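Local coordinates for protein response regulator (Colwellia psychrerythraea, PDB 3EQZ) that belongs to the response regulators and is built as a receiver domain of the CheY-like fold, the kind used in two-component signalling, at residues G86-A91 against I103-K108; K20-P25 against E113-F118; F7-D12 against R37-L42; P25-V30 against S121-Q126. All coordinates share one frame; numbering follows the deposited sequence.

Contact 1. Residues G86-A91 against I103-K108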
loop_
_atom_site.group_PDB
_atom_site.type_symbol
_atom_site.label_atom_id
_atom_site.label_comp_id
_atom_site.label_asym_id
_atom_site.label_seq_id
_atom_site.Cartn_x
_atom_site.Cartn_y
_atom_site.Cartn_z
ATOM N N GLY B 86 1.455 0.773 6.913
ATOM C CA GLY B 86 0.336 0.916 5.976
ATOM C C GLY B 86 -1.066 0.606 6.484
ATOM O O GLY B 86 -1.993 0.707 5.685
ATOM N N VAL B 87 -1.230 0.233 7.772
ATOM C CA VAL B 87 -2.545 -0.186 8.298
ATOM C C VAL B 87 -3.579 0.952 8.246
ATOM O O VAL B 87 -4.699 0.773 7.791
ATOM C CB VAL B 87 -2.484 -0.802 9.719
ATOM C CG1 VAL B 87 -3.873 -1.154 10.231
ATOM C CG2 VAL B 87 -1.620 -2.059 9.759
ATOM N N LEU B 88 -3.175 2.158 8.649
ATOM C CA LEU B 88 -4.097 3.273 8.636
ATOM C C LEU B 88 -4.432 3.668 7.203
ATOM O O LEU B 88 -5.595 3.963 6.884
ATOM C CB LEU B 88 -3.460 4.435 9.387
ATOM C CG LEU B 88 -4.366 5.620 9.727
ATOM C CD1 LEU B 88 -5.698 5.245 10.470
ATOM C CD2 LEU B 88 -3.526 6.620 10.535
ATOM N N HIS B 89 -3.416 3.700 6.326
ATOM C CA HIS B 89 -3.647 3.998 4.924
ATOM C C HIS B 89 -4.552 2.945 4.246
ATOM O O HIS B 89 -5.364 3.269 3.398
ATOM C CB HIS B 89 -2.300 4.146 4.181
ATOM C CG HIS B 89 -2.442 4.267 2.705
ATOM N ND1 HIS B 89 -2.400 3.173 1.862
ATOM C CD2 HIS B 89 -2.660 5.348 1.914
ATOM C CE1 HIS B 89 -2.584 3.572 0.611
ATOM N NE2 HIS B 89 -2.751 4.888 0.619
ATOM N N SER B 90 -4.405 1.676 4.621
ATOM C CA SER B 90 -5.282 0.608 4.114
ATOM C C SER B 90 -6.774 0.811 4.452
ATOM O O SER B 90 -7.642 0.672 3.587
ATOM C CB SER B 90 -4.816 -0.748 4.634
ATOM O OG SER B 90 -3.558 -1.033 4.045
ATOM N N ALA B 91 -7.043 1.145 5.706
ATOM C CA ALA B 91 -8.402 1.412 6.194
ATOM C C ALA B 91 -8.951 2.620 5.493
ATOM O O ALA B 91 -10.135 2.646 5.076
ATOM C CB ALA B 91 -8.373 1.681 7.716
ATOM N N ILE B 103 -12.342 12.241 6.173
ATOM C CA ILE B 103 -11.841 13.622 6.111
ATOM C C ILE B 103 -10.423 13.781 6.705
ATOM O O ILE B 103 -9.761 14.769 6.441
ATOM C CB ILE B 103 -12.789 14.565 6.814
ATOM C CG1 ILE B 103 -12.961 14.127 8.275
ATOM C CG2 ILE B 103 -14.137 14.669 6.032
ATOM C CD1 ILE B 103 -13.569 15.225 9.104
ATOM N N ASN B 104 -9.936 12.763 7.421
ATOM C CA ASN B 104 -8.594 12.795 7.922
ATOM C C ASN B 104 -8.332 11.515 8.641
ATOM O O ASN B 104 -9.287 10.790 8.942
ATOM C CB ASN B 104 -8.426 13.988 8.893
ATOM C CG ASN B 104 -6.960 14.459 8.991
ATOM O OD1 ASN B 104 -6.093 13.954 8.295
ATOM N ND2 ASN B 104 -6.713 15.443 9.821
ATOM N N THR B 105 -7.039 11.223 8.868
ATOM C CA THR B 105 -6.576 10.136 9.697
ATOM C C THR B 105 -5.458 10.610 10.641
ATOM O O THR B 105 -4.788 11.602 10.370
ATOM C CB THR B 105 -6.024 8.917 8.857
ATOM O OG1 THR B 105 -4.791 9.273 8.229
ATOM C CG2 THR B 105 -7.051 8.476 7.780
ATOM N N PHE B 106 -5.291 9.912 11.751
ATOM C CA PHE B 106 -4.292 10.249 12.749
ATOM C C PHE B 106 -3.636 9.007 13.252
ATOM O O PHE B 106 -4.318 8.091 13.665
ATOM C CB PHE B 106 -4.942 10.939 13.970
ATOM C CG PHE B 106 -5.507 12.284 13.651
ATOM C CD1 PHE B 106 -4.750 13.455 13.879
ATOM C CD2 PHE B 106 -6.777 12.398 13.086
ATOM C CE1 PHE B 106 -5.282 14.743 13.577
ATOM C CE2 PHE B 106 -7.310 13.686 12.751
ATOM C CZ PHE B 106 -6.557 14.849 12.996
ATOM N N THR B 107 -2.302 9.016 13.296
ATOM C CA THR B 107 -1.560 7.901 13.860
ATOM C C THR B 107 -1.563 8.015 15.363
ATOM O O THR B 107 -1.651 9.118 15.932
ATOM C CB THR B 107 -0.110 7.859 13.340
ATOM O OG1 THR B 107 0.554 9.061 13.738
ATOM C CG2 THR B 107 -0.100 7.856 11.814
ATOM N N LYS B 108 -1.523 6.859 16.006
ATOM C CA LYS B 108 -1.329 6.808 17.416
ATOM C C LYS B 108 0.169 6.546 17.696
ATOM O O LYS B 108 0.882 6.025 16.826
ATOM C CB LYS B 108 -2.188 5.703 17.979
ATOM C CG LYS B 108 -3.437 6.208 18.588
ATOM C CD LYS B 108 -4.480 5.163 18.543
ATOM C CE LYS B 108 -4.159 4.087 19.478
ATOM N NZ LYS B 108 -5.338 3.201 19.704
#
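Leu-88 and Thr-105 pass alongside one another, pointing opposite ways, the leucine reaching out from the first turn of helix 87-97 and the threonine coming from strand 101-107. Leu-88 CG lies 3.8 Å from Thr-105 CB, and Leu-88 CD1 closes on the same carbon at 4.0 Å, so the leucine fork is laid against the threonine branch point. With CG anti to the backbone N of Leu-88 (chi1 -169°), the fork is carried out to the strand, and chi2 of 52° turns CD2 toward Phe-106 and Thr-107. There Leu-88 CD2 rests against the peptide linking these two residues, 3.5 Å from Phe-106 O, and it also meets the methyl CG2 of Thr-107 at 3.9 Å. Helix and strand are the second and third members of a beta-alpha-beta unit that begins with strand 76-81; their short axes run nearly antiparallel, at 159°, with a closest approach of 9.4 Å. No hydrogen bond crosses between the two segments. Phe-106 directs its CB away from the helix, and its ring packs on Val-114 and Leu-115 of helix 112-124. Gly-86, the N-cap residue, has its carbonyl gripped twice by Ser-90, through backbone N and OG.

Contact 2. Residues K20-P25 against E113-F118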
loop_
_atom_site.group_PDB
_atom_site.type_symbol
_atom_site.label_atom_id
_atom_site.label_comp_id
_atom_site.label_asym_id
_atom_site.label_seq_id
_atom_site.Cartn_x
_atom_site.Cartn_y
_atom_site.Cartn_z
ATOM N N LYS B 20 -12.014 12.375 23.926
ATOM C CA LYS B 20 -13.124 13.168 24.464
ATOM C C LYS B 20 -12.692 14.511 25.093
ATOM O O LYS B 20 -13.364 15.516 24.939
ATOM C CB LYS B 20 -13.953 12.380 25.488
ATOM C CG LYS B 20 -15.223 13.164 25.851
ATOM C CD LYS B 20 -16.249 12.325 26.627
ATOM C CE LYS B 20 -17.586 13.005 26.554
ATOM N NZ LYS B 20 -18.609 12.372 27.464
ATOM N N THR B 21 -11.593 14.525 25.826
ATOM C CA THR B 21 -11.167 15.779 26.416
ATOM C C THR B 21 -10.654 16.770 25.361
ATOM O O THR B 21 -10.765 17.974 25.541
ATOM C CB THR B 21 -10.125 15.573 27.538
ATOM O OG1 THR B 21 -8.930 14.998 26.988
ATOM C CG2 THR B 21 -10.678 14.651 28.644
ATOM N N ILE B 22 -10.145 16.276 24.240
ATOM C CA ILE B 22 -9.701 17.148 23.178
ATOM C C ILE B 22 -10.878 17.703 22.375
ATOM O O ILE B 22 -10.858 18.833 21.944
ATOM C CB ILE B 22 -8.692 16.409 22.229
ATOM C CG1 ILE B 22 -7.347 16.276 22.915
ATOM C CG2 ILE B 22 -8.491 17.188 20.911
ATOM C CD1 ILE B 22 -6.566 15.086 22.444
ATOM N N VAL B 23 -11.925 16.903 22.182
ATOM C CA VAL B 23 -13.050 17.334 21.364
ATOM C C VAL B 23 -14.021 18.252 22.107
ATOM O O VAL B 23 -14.651 19.143 21.514
ATOM C CB VAL B 23 -13.874 16.101 20.825
ATOM C CG1 VAL B 23 -15.171 16.569 20.168
ATOM C CG2 VAL B 23 -13.028 15.200 19.861
ATOM N N GLU B 24 -14.216 18.000 23.385
ATOM C CA GLU B 24 -15.347 18.647 24.018
ATOM C C GLU B 24 -15.238 20.186 24.071
ATOM O O GLU B 24 -16.230 20.876 23.916
ATOM C CB GLU B 24 -15.564 18.083 25.422
ATOM C CG GLU B 24 -16.944 18.405 25.973
ATOM C CD GLU B 24 -17.337 17.491 27.154
ATOM O OE1 GLU B 24 -16.434 16.835 27.719
ATOM O OE2 GLU B 24 -18.541 17.418 27.501
ATOM N N PRO B 25 -14.027 20.738 24.295
ATOM C CA PRO B 25 -13.993 22.217 24.298
ATOM C C PRO B 25 -14.349 22.797 22.947
ATOM O O PRO B 25 -14.679 23.987 22.848
ATOM C CB PRO B 25 -12.512 22.535 24.630
ATOM C CG PRO B 25 -12.094 21.400 25.524
ATOM C CD PRO B 25 -12.779 20.164 24.828
ATOM N N GLU B 113 -1.823 18.322 19.688
ATOM C CA GLU B 113 -1.743 19.637 19.044
ATOM C C GLU B 113 -2.370 19.590 17.649
ATOM O O GLU B 113 -3.216 20.436 17.322
ATOM C CB GLU B 113 -0.272 20.153 18.980
ATOM C CG GLU B 113 -0.068 21.540 18.373
ATOM C CD GLU B 113 1.434 21.980 18.256
ATOM O OE1 GLU B 113 2.359 21.152 18.404
ATOM O OE2 GLU B 113 1.673 23.183 18.014
ATOM N N VAL B 114 -1.933 18.644 16.813
ATOM C CA VAL B 114 -2.482 18.563 15.433
ATOM C C VAL B 114 -3.995 18.296 15.450
ATOM O O VAL B 114 -4.738 18.890 14.677
ATOM C CB VAL B 114 -1.777 17.465 14.553
ATOM C CG1 VAL B 114 -2.524 17.232 13.250
ATOM C CG2 VAL B 114 -0.355 17.844 14.250
ATOM N N LEU B 115 -4.457 17.426 16.347
ATOM C CA LEU B 115 -5.883 17.091 16.398
ATOM C C LEU B 115 -6.724 18.320 16.834
ATOM O O LEU B 115 -7.777 18.604 16.303
ATOM C CB LEU B 115 -6.117 15.899 17.349
ATOM C CG LEU B 115 -7.597 15.492 17.461
ATOM C CD1 LEU B 115 -8.287 15.190 16.132
ATOM C CD2 LEU B 115 -7.771 14.269 18.389
ATOM N N THR B 116 -6.234 19.039 17.813
ATOM C CA THR B 116 -6.929 20.252 18.309
ATOM C C THR B 116 -7.022 21.302 17.203
ATOM O O THR B 116 -8.089 21.885 16.934
ATOM C CB THR B 116 -6.164 20.832 19.512
ATOM O OG1 THR B 116 -6.168 19.858 20.556
ATOM C CG2 THR B 116 -6.868 22.119 20.021
ATOM N N CYS B 117 -5.891 21.485 16.530
ATOM C CA CYS B 117 -5.813 22.389 15.399
ATOM C C CYS B 117 -6.791 21.992 14.242
ATOM O O CYS B 117 -7.605 22.815 13.759
ATOM C CB CYS B 117 -4.362 22.437 14.933
ATOM S SG CYS B 117 -4.089 23.681 13.684
ATOM N N PHE B 118 -6.779 20.712 13.855
ATOM C CA PHE B 118 -7.722 20.228 12.849
ATOM C C PHE B 118 -9.214 20.401 13.229
ATOM O O PHE B 118 -10.036 20.867 12.431
ATOM C CB PHE B 118 -7.438 18.762 12.479
ATOM C CG PHE B 118 -8.417 18.218 11.469
ATOM C CD1 PHE B 118 -8.428 18.699 10.162
ATOM C CD2 PHE B 118 -9.347 17.259 11.830
ATOM C CE1 PHE B 118 -9.365 18.226 9.229
ATOM C CE2 PHE B 118 -10.270 16.781 10.916
ATOM C CZ PHE B 118 -10.268 17.244 9.607
#
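Ile-22 meets helix 112-124 through one methyl, CG2, which touches both Leu-115 and Thr-116. The nearest CA atoms, those of Ile-22 and Thr-116, are 6.4 Å apart, close enough for a short branch to span the gap. A chi1 of -75° in Ile-22 sets CG2 anti to the backbone N, while CG1 lies beside that N; the side chain also packs on Thr-112. On the opposing helix, Leu-115 points at the isoleucine. Leu-115 CG and CD2 both come to 3.9 Å from Ile-22 CG2, the two side chains meeting at an oblique angle. Thr-116 instead lies across Ile-22, roughly perpendicular to it, with Thr-116 OG1 3.6 Å from Ile-22 CG2. That contact is van der Waals in kind, since the hydroxyl is hydrogen-bonded within its own helix to Thr-112 O. The torsion fits this double duty: at chi1 -62° OG1 stands beside the backbone N, able to meet the carbonyl one turn back while one flank faces the methyl. The interface is modest, 139 Å² in all, and entirely without hydrogen bonds between the segments. Cys-117, on another side of helix 112-124, packs against Cys-117 of a neighbouring subunit. Within the chain, Leu-115 also packs on Phe-106 of strand 101-107, while Val-23 touches Leu-119 of helix 112-124, Val-6 of strand 6-9 and Val-30 of strand 30-33, so that the two helices lie beside each other against the parallel sheet.

Contact 3. Residues F7-D12 against R37-L42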
loop_
_atom_site.group_PDB
_atom_site.type_symbol
_atom_site.label_atom_id
_atom_site.label_comp_id
_atom_site.label_asym_id
_atom_site.label_seq_id
_atom_site.Cartn_x
_atom_site.Cartn_y
_atom_site.Cartn_z
ATOM N N PHE B 7 -19.120 11.620 17.384
ATOM C CA PHE B 7 -19.193 10.303 18.036
ATOM C C PHE B 7 -17.810 9.733 18.059
ATOM O O PHE B 7 -17.190 9.582 16.985
ATOM C CB PHE B 7 -20.115 9.371 17.252
ATOM C CG PHE B 7 -21.549 9.851 17.226
ATOM C CD1 PHE B 7 -22.426 9.542 18.270
ATOM C CD2 PHE B 7 -22.024 10.632 16.182
ATOM C CE1 PHE B 7 -23.773 10.009 18.278
ATOM C CE2 PHE B 7 -23.384 11.102 16.176
ATOM C CZ PHE B 7 -24.246 10.797 17.233
ATOM N N ILE B 8 -17.326 9.437 19.253
ATOM C CA ILE B 8 -16.040 8.808 19.439
ATOM C C ILE B 8 -16.249 7.308 19.668
ATOM O O ILE B 8 -16.940 6.915 20.621
ATOM C CB ILE B 8 -15.287 9.366 20.676
ATOM C CG1 ILE B 8 -15.009 10.848 20.477
ATOM C CG2 ILE B 8 -13.950 8.569 20.923
ATOM C CD1 ILE B 8 -14.631 11.612 21.746
ATOM N N VAL B 9 -15.660 6.489 18.793
ATOM C CA VAL B 9 -15.816 5.036 18.866
ATOM C C VAL B 9 -14.437 4.371 19.109
ATOM O O VAL B 9 -13.555 4.339 18.236
ATOM C CB VAL B 9 -16.516 4.505 17.611
ATOM C CG1 VAL B 9 -16.925 3.044 17.779
ATOM C CG2 VAL B 9 -17.708 5.426 17.252
ATOM N N ASP B 10 -14.254 3.844 20.315
ATOM C CA ASP B 10 -12.942 3.356 20.728
ATOM C C ASP B 10 -13.203 2.566 21.971
ATOM O O ASP B 10 -13.734 3.114 22.951
ATOM C CB ASP B 10 -12.057 4.552 21.078
ATOM C CG ASP B 10 -10.605 4.163 21.405
ATOM O OD1 ASP B 10 -10.273 2.942 21.518
ATOM O OD2 ASP B 10 -9.784 5.113 21.517
ATOM N N ASP B 11 -12.846 1.285 21.973
ATOM C CA ASP B 11 -13.129 0.479 23.174
ATOM C C ASP B 11 -12.030 0.594 24.265
ATOM O O ASP B 11 -12.115 -0.023 25.317
ATOM C CB ASP B 11 -13.431 -0.972 22.808
ATOM C CG ASP B 11 -12.263 -1.652 22.146
ATOM O OD1 ASP B 11 -11.218 -1.011 21.922
ATOM O OD2 ASP B 11 -12.378 -2.842 21.863
ATOM N N ASP B 12 -11.008 1.402 24.013
ATOM C CA ASP B 12 -9.973 1.596 25.008
ATOM C C ASP B 12 -10.324 2.839 25.832
ATOM O O ASP B 12 -10.426 3.950 25.326
ATOM C CB ASP B 12 -8.600 1.716 24.347
ATOM C CG ASP B 12 -7.464 1.848 25.366
ATOM O OD1 ASP B 12 -7.214 2.961 25.876
ATOM O OD2 ASP B 12 -6.804 0.834 25.655
ATOM N N ARG B 37 -20.763 -2.039 18.766
ATOM C CA ARG B 37 -22.072 -2.491 18.297
ATOM C C ARG B 37 -23.218 -1.636 18.766
ATOM O O ARG B 37 -24.247 -1.575 18.148
ATOM C CB ARG B 37 -22.348 -3.908 18.725
ATOM C CG ARG B 37 -23.730 -4.259 18.273
ATOM C CD ARG B 37 -24.040 -5.688 18.503
ATOM N NE ARG B 37 -25.357 -5.937 17.943
ATOM C CZ ARG B 37 -26.028 -5.065 17.195
ATOM N NH1 ARG B 37 -25.487 -3.872 16.892
ATOM N NH2 ARG B 37 -27.238 -5.397 16.746
ATOM N N ALA B 38 -23.045 -0.966 19.890
ATOM C CA ALA B 38 -24.089 -0.076 20.345
ATOM C C ALA B 38 -24.094 1.145 19.446
ATOM O O ALA B 38 -25.154 1.704 19.092
ATOM C CB ALA B 38 -23.830 0.339 21.821
ATOM N N PHE B 39 -22.893 1.583 19.077
ATOM C CA PHE B 39 -22.798 2.726 18.181
ATOM C C PHE B 39 -23.495 2.418 16.868
ATOM O O PHE B 39 -24.121 3.287 16.268
ATOM C CB PHE B 39 -21.345 3.100 17.928
ATOM C CG PHE B 39 -21.165 4.011 16.738
ATOM C CD1 PHE B 39 -21.449 5.369 16.837
ATOM C CD2 PHE B 39 -20.671 3.518 15.549
ATOM C CE1 PHE B 39 -21.276 6.224 15.751
ATOM C CE2 PHE B 39 -20.493 4.339 14.467
ATOM C CZ PHE B 39 -20.791 5.703 14.572
ATOM N N LEU B 40 -23.418 1.173 16.439
ATOM C CA LEU B 40 -23.959 0.792 15.123
ATOM C C LEU B 40 -25.486 0.775 15.042
ATOM O O LEU B 40 -26.051 0.578 13.975
ATOM C CB LEU B 40 -23.383 -0.550 14.676
ATOM C CG LEU B 40 -21.898 -0.521 14.282
ATOM C CD1 LEU B 40 -21.409 -1.856 13.772
ATOM C CD2 LEU B 40 -21.666 0.587 13.239
ATOM N N THR B 41 -26.165 0.997 16.156
ATOM C CA THR B 41 -27.630 1.022 16.124
ATOM C C THR B 41 -28.075 2.413 15.719
ATOM O O THR B 41 -29.231 2.615 15.313
ATOM C CB THR B 41 -28.251 0.675 17.521
ATOM O OG1 THR B 41 -27.842 1.646 18.496
ATOM C CG2 THR B 41 -27.808 -0.728 17.996
ATOM N N LEU B 42 -27.150 3.375 15.808
ATOM C CA LEU B 42 -27.482 4.783 15.526
ATOM C C LEU B 42 -27.584 5.051 14.042
ATOM O O LEU B 42 -26.895 4.425 13.245
ATOM C CB LEU B 42 -26.425 5.723 16.104
ATOM C CG LEU B 42 -26.265 5.735 17.615
ATOM C CD1 LEU B 42 -25.196 6.702 18.009
ATOM C CD2 LEU B 42 -27.609 6.104 18.215
#
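Val-9 presses its CG2 methyl onto the face of the Phe-39 ring, joining strand 6-9 of the parallel receiver-domain sheet to the short helix 36-39. The fit is nearly axial: CG2 of Val-9 is 3.7 Å from the ring centroid of Phe-39 and only 8° off the ring normal, the geometry of a CH-pi contact. Phe-7, two residues back and on the same side of the strand, meets the same ring at CE1, obliquely. Phe-39 CE1 approaches Phe-7 CB to 3.7 Å, and the two side chains, as distinct from their ring planes, run roughly perpendicular. One ring is thus lodged against the two bumps that the strand raises on this side. From the other side of the contact Leu-42 adds a bump of its own, Leu-42 CD1 lying 3.6 Å from Phe-7 CE1, so that the Phe-7 side chain is met by Phe-39 at CB and by Leu-42 at the ring. A type I turn from Phe-39 to Leu-42 folds the chain back so that both residues direct their CB atoms toward the strand. Ile-8 directs its CB away, and packs on Cys-16 and Leu-19 of helix 13-23 across the sheet, whereas Phe-39 also touches Val-64 of helix 60-70. Beyond the strand, Asp-10 forms an Asx turn: Asp-12 N donates to Asp-10 OD1 over 3.0 Å, meeting that oxygen from above the carboxylate plane.

Contact 4. Residues P25-V30 against S121-Q126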
loop_
_atom_site.group_PDB
_atom_site.type_symbol
_atom_site.label_atom_id
_atom_site.label_comp_id
_atom_site.label_asym_id
_atom_site.label_seq_id
_atom_site.Cartn_x
_atom_site.Cartn_y
_atom_site.Cartn_z
ATOM N N PRO B 25 -14.027 20.738 24.295
ATOM C CA PRO B 25 -13.993 22.217 24.298
ATOM C C PRO B 25 -14.349 22.797 22.947
ATOM O O PRO B 25 -14.679 23.987 22.848
ATOM C CB PRO B 25 -12.512 22.535 24.630
ATOM C CG PRO B 25 -12.094 21.400 25.524
ATOM C CD PRO B 25 -12.779 20.164 24.828
ATOM N N ILE B 26 -14.287 21.986 21.898
ATOM C CA ILE B 26 -14.498 22.508 20.561
ATOM C C ILE B 26 -15.890 22.147 20.053
ATOM O O ILE B 26 -16.572 22.987 19.490
ATOM C CB ILE B 26 -13.397 21.988 19.551
ATOM C CG1 ILE B 26 -12.001 22.357 20.090
ATOM C CG2 ILE B 26 -13.669 22.547 18.160
ATOM C CD1 ILE B 26 -10.793 21.632 19.502
ATOM N N PHE B 27 -16.295 20.883 20.213
ATOM C CA PHE B 27 -17.633 20.463 19.809
ATOM C C PHE B 27 -18.300 19.935 21.062
ATOM O O PHE B 27 -18.058 18.797 21.458
ATOM C CB PHE B 27 -17.591 19.299 18.778
ATOM C CG PHE B 27 -17.121 19.690 17.403
ATOM C CD1 PHE B 27 -18.032 19.976 16.399
ATOM C CD2 PHE B 27 -15.758 19.763 17.115
ATOM C CE1 PHE B 27 -17.601 20.348 15.112
ATOM C CE2 PHE B 27 -15.316 20.124 15.815
ATOM C CZ PHE B 27 -16.238 20.423 14.813
ATOM N N GLY B 28 -19.156 20.726 21.688
ATOM C CA GLY B 28 -19.665 20.347 22.988
ATOM C C GLY B 28 -20.542 19.119 22.957
ATOM O O GLY B 28 -20.609 18.413 23.943
ATOM N N ASN B 29 -21.212 18.864 21.831
ATOM C CA ASN B 29 -22.125 17.715 21.683
ATOM C C ASN B 29 -21.387 16.436 21.291
ATOM O O ASN B 29 -21.566 15.910 20.194
ATOM C CB ASN B 29 -23.211 18.011 20.623
ATOM C CG ASN B 29 -24.080 19.206 21.006
ATOM O OD1 ASN B 29 -24.399 19.406 22.207
ATOM N ND2 ASN B 29 -24.453 20.027 20.007
ATOM N N VAL B 30 -20.555 15.943 22.180
ATOM C CA VAL B 30 -19.704 14.836 21.845
ATOM C C VAL B 30 -20.105 13.676 22.739
ATOM O O VAL B 30 -20.385 13.846 23.938
ATOM C CB VAL B 30 -18.227 15.213 22.031
ATOM C CG1 VAL B 30 -17.942 15.638 23.476
ATOM C CG2 VAL B 30 -17.308 14.064 21.650
ATOM N N SER B 121 -10.193 24.042 12.904
ATOM C CA SER B 121 -10.557 24.493 11.544
ATOM C C SER B 121 -11.877 23.849 11.063
ATOM O O SER B 121 -12.671 24.478 10.336
ATOM C CB SER B 121 -9.447 24.224 10.524
ATOM O OG SER B 121 -9.289 22.822 10.336
ATOM N N LEU B 122 -12.114 22.604 11.476
ATOM C CA LEU B 122 -13.303 21.874 11.041
ATOM C C LEU B 122 -14.553 22.608 11.530
ATOM O O LEU B 122 -15.524 22.819 10.773
ATOM C CB LEU B 122 -13.253 20.407 11.519
ATOM C CG LEU B 122 -14.386 19.487 11.045
ATOM C CD1 LEU B 122 -14.471 19.471 9.533
ATOM C CD2 LEU B 122 -14.263 18.028 11.608
ATOM N N SER B 123 -14.493 23.034 12.788
ATOM C CA SER B 123 -15.547 23.805 13.422
ATOM C C SER B 123 -15.781 25.139 12.708
ATOM O O SER B 123 -16.896 25.504 12.420
ATOM C CB SER B 123 -15.125 24.107 14.838
ATOM O OG SER B 123 -16.166 24.681 15.574
ATOM N N ASN B 124 -14.704 25.864 12.448
ATOM C CA ASN B 124 -14.782 27.153 11.789
ATOM C C ASN B 124 -15.317 27.077 10.349
ATOM O O ASN B 124 -15.850 28.054 9.834
ATOM C CB ASN B 124 -13.397 27.815 11.789
ATOM C CG ASN B 124 -12.930 28.173 13.183
ATOM O OD1 ASN B 124 -13.730 28.242 14.107
ATOM N ND2 ASN B 124 -11.630 28.396 13.343
ATOM N N ARG B 125 -15.153 25.944 9.675
ATOM C CA ARG B 125 -15.740 25.845 8.346
ATOM C C ARG B 125 -17.139 25.191 8.288
ATOM O O ARG B 125 -17.600 24.766 7.209
ATOM C CB ARG B 125 -14.763 25.269 7.310
ATOM C CG ARG B 125 -14.539 23.777 7.342
ATOM C CD ARG B 125 -13.164 23.506 6.730
ATOM N NE ARG B 125 -12.958 22.116 6.332
ATOM C CZ ARG B 125 -13.918 21.204 6.143
ATOM N NH1 ARG B 125 -15.200 21.522 6.302
ATOM N NH2 ARG B 125 -13.590 19.954 5.789
ATOM N N GLN B 126 -17.820 25.175 9.433
ATOM C CA GLN B 126 -19.196 24.670 9.532
ATOM C C GLN B 126 -20.220 25.775 9.191
ATOM O O GLN B 126 -20.136 26.893 9.722
ATOM C CB GLN B 126 -19.485 24.086 10.932
ATOM C CG GLN B 126 -18.736 22.774 11.253
ATOM C CD GLN B 126 -18.751 21.789 10.081
ATOM O OE1 GLN B 126 -19.816 21.300 9.677
ATOM N NE2 GLN B 126 -17.571 21.522 9.507
#
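With chi1 at -56°, Ile-26 holds CG2 anti to its backbone N and against Ser-123; in Phe-27, chi1 of -72° puts CG anti to the carbonyl carbon and swings the ring end towards the same serine. The two residues belong to the loop between helix 13-23 and strand 30-33 of the receiver fold, and they meet the last turn of helix 112-124. Ser-123 CB is the common target, 3.9 Å from Ile-26 CG2 and 3.8 Å from Phe-27 CZ. The aromatic carbon reaches the backbone as well, for Phe-27 CZ is 3.7 Å from Ser-123 CA. At the ring edge, near its plane, lies Leu-122 C, and the leucine side chain completes the apolar contact with Leu-122 CG 4.3 Å from Phe-27 CZ. The serine hydroxyl is engaged elsewhere: OG is hydrogen-bonded to Ser-2 N, so the N-terminal residues join the same corner. Phe-27 itself packs on Ser-2, on Asn-4 and on Val-6 of strand 6-9. As the helix ends, Gln-126 folds back over it, with OE1 bound to Asn-4 ND2. Gln-126 NE2 donates to Leu-122 O over 2.7 Å in a nearly straight bond (167° at the hydrogen), the carbonyl oxygen lying in the amide plane of Gln-126 while the nitrogen stands above the carbonyl plane of Leu-122.

In the fold
From the N terminus, contact 3 opens on strand 6-9; contacts 2 and 4 then open in succession at the end of helix 13-23 and in the loop after it, sharing Pro-25. Contact 3 closes first, at 37-42, joining strand 6-9 to helix 36-39, so its loop crosses those of contacts 2 and 4. Contact 1 opens later and ties helix 87-97 to strand 101-107 within one beta-alpha-beta unit, nested inside both larger loops. Helix 112-124 then closes contact 2 and, at its C-terminal end, contact 4; these two also cross, with centres about 9 Å apart. Together they tie the chain's final helix to its first helix and the following loop.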